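PDB 3K96: glycerol-3-phosphate dehydrogenase [NAD(P)+] from Coxiella burnetii, which probably catalyses the NAD(P)H-dependent reduction of dihydroxyacetone phosphate to sn-glycerol 3-phosphate, the precursor for phospholipid synthesis. Local coordinates for residues G38-A43 / T166-N171. Residues are numbered along the deposited sequence; the frame is centred on the assembly and turned at random.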
loop_
_atom_site.group_PDB
_atom_site.type_symbol
_atom_site.label_atom_id
_atom_site.label_comp_id
_atom_site.label_asym_id
_atom_site.label_seq_id
_atom_site.Cartn_x
_atom_site.Cartn_y
_atom_site.Cartn_z
ATOM N N GLY A 38 1.510 -19.413 18.581
ATOM C CA GLY A 38 0.384 -18.751 17.920
ATOM C C GLY A 38 0.441 -19.168 16.445
ATOM O O GLY A 38 1.255 -20.043 16.047
ATOM N N SER A 39 -0.393 -18.532 15.628
ATOM C CA SER A 39 -0.455 -18.831 14.195
ATOM C C SER A 39 0.896 -18.645 13.520
ATOM O O SER A 39 1.391 -19.534 12.820
ATOM C CB SER A 39 -1.470 -17.899 13.505
ATOM O OG SER A 39 -2.750 -17.988 14.111
ATOM N N TRP A 40 1.488 -17.476 13.721
ATOM C CA TRP A 40 2.745 -17.146 13.081
ATOM C C TRP A 40 3.883 -18.043 13.574
ATOM O O TRP A 40 4.627 -18.589 12.764
ATOM C CB TRP A 40 3.039 -15.645 13.225
ATOM C CG TRP A 40 4.278 -15.135 12.498
ATOM C CD1 TRP A 40 5.193 -14.238 12.988
ATOM C CD2 TRP A 40 4.749 -15.503 11.187
ATOM N NE1 TRP A 40 6.190 -14.021 12.068
ATOM C CE2 TRP A 40 5.939 -14.775 10.950
ATOM C CE3 TRP A 40 4.270 -16.345 10.183
ATOM C CZ2 TRP A 40 6.652 -14.878 9.765
ATOM C CZ3 TRP A 40 4.995 -16.456 9.015
ATOM C CH2 TRP A 40 6.171 -15.733 8.813
ATOM N N GLY A 41 4.022 -18.198 14.882
ATOM C CA GLY A 41 5.080 -19.098 15.413
ATOM C C GLY A 41 4.997 -20.498 14.849
ATOM O O GLY A 41 6.008 -21.104 14.475
ATOM N N THR A 42 3.768 -21.006 14.747
ATOM C CA THR A 42 3.534 -22.346 14.246
ATOM C C THR A 42 3.829 -22.438 12.746
ATOM O O THR A 42 4.369 -23.440 12.284
ATOM C CB THR A 42 2.095 -22.804 14.521
ATOM O OG1 THR A 42 1.809 -22.706 15.921
ATOM C CG2 THR A 42 1.886 -24.247 14.062
ATOM N N ALA A 43 3.468 -21.399 11.989
ATOM C CA ALA A 43 3.725 -21.368 10.550
ATOM C C ALA A 43 5.243 -21.387 10.288
ATOM O O ALA A 43 5.720 -22.082 9.408
ATOM C CB ALA A 43 3.075 -20.117 9.901
ATOM N N THR A 166 -1.591 -18.112 7.766
ATOM C CA THR A 166 -2.358 -19.099 7.006
ATOM C C THR A 166 -1.804 -19.293 5.587
ATOM O O THR A 166 -1.722 -20.431 5.103
ATOM C CB THR A 166 -3.912 -18.729 6.943
ATOM O OG1 THR A 166 -4.064 -17.373 6.504
ATOM C CG2 THR A 166 -4.592 -18.870 8.336
ATOM N N GLU A 167 -1.392 -18.202 4.931
ATOM C CA GLU A 167 -0.847 -18.293 3.558
ATOM C C GLU A 167 0.549 -18.937 3.530
ATOM O O GLU A 167 0.907 -19.646 2.573
ATOM C CB GLU A 167 -0.831 -16.919 2.864
ATOM C CG GLU A 167 -2.257 -16.322 2.652
ATOM C CD GLU A 167 -2.272 -15.055 1.767
ATOM O OE1 GLU A 167 -1.213 -14.405 1.639
ATOM O OE2 GLU A 167 -3.357 -14.724 1.192
ATOM N N VAL A 168 1.326 -18.682 4.577
ATOM C CA VAL A 168 2.645 -19.298 4.700
ATOM C C VAL A 168 2.431 -20.807 4.889
ATOM O O VAL A 168 3.052 -21.596 4.197
ATOM C CB VAL A 168 3.471 -18.689 5.843
ATOM C CG1 VAL A 168 4.750 -19.560 6.142
ATOM C CG2 VAL A 168 3.813 -17.244 5.508
ATOM N N ALA A 169 1.512 -21.198 5.769
ATOM C CA ALA A 169 1.237 -22.633 5.993
ATOM C C ALA A 169 0.799 -23.308 4.701
ATOM O O ALA A 169 1.137 -24.474 4.454
ATOM C CB ALA A 169 0.176 -22.843 7.095
ATOM N N ALA A 170 0.060 -22.563 3.864
ATOM C CA ALA A 170 -0.418 -23.073 2.591
ATOM C C ALA A 170 0.660 -23.047 1.536
ATOM O O ALA A 170 0.431 -23.461 0.417
ATOM C CB ALA A 170 -1.676 -22.275 2.112
ATOM N N ASN A 171 1.832 -22.546 1.886
ATOM C CA ASN A 171 2.957 -22.489 0.967
ATOM C C ASN A 171 2.750 -21.534 -0.220
ATOM O O ASN A 171 3.275 -21.769 -1.298
ATOM C CB ASN A 171 3.333 -23.884 0.461
ATOM C CG ASN A 171 4.707 -23.928 -0.175
ATOM O OD1 ASN A 171 5.648 -23.312 0.315
ATOM N ND2 ASN A 171 4.832 -24.684 -1.252
#
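Val168 presents its two methyl groups to two different residues of helix 39-49, and these two touches are the closest side-chain contacts between the segments. CG2 meets the benzo end of the Trp40 indole at an oblique angle, 3.8 Å from CZ3, while CG1 lies 4.2 Å from the CB of Ala43. The valine torsion divides the work: with CG1 anti to the backbone N (chi1 168°), CG2 falls beside that nitrogen and turns to the indole. Trp40, its ring anti to the backbone N (chi1 -175°), carries the six-membered ring out so that its CZ3 corner reaches the valine. Small residues let the backbones come close, the CA atoms of Ala43 and Ala169 being 5.3 Å apart.

Further out, Phe198 touches both Trp40 and Val168, and Ala165 packs on Ala43. Gly38 occupies the N-cap position of helix 39-49, and its O takes both the first-turn bond from Thr42 N and, from the opposite face of the carbonyl plane, a 2.7 Å bond from Thr42 OG1. Gly38 and Gly41 fit the glycine-rich turn of a Rossmann fold, consistent with the predicted NADPH-binding roles of Ser39 and Trp40. On helix 165-169, the Glu167 carboxylate accepts hydrogen bonds from Ser233 N and Asn234 N of the second subunit. A small buried apolar patch thus joins the helix that probably binds the dinucleotide to helix 165-169, through van der Waals contacts alone.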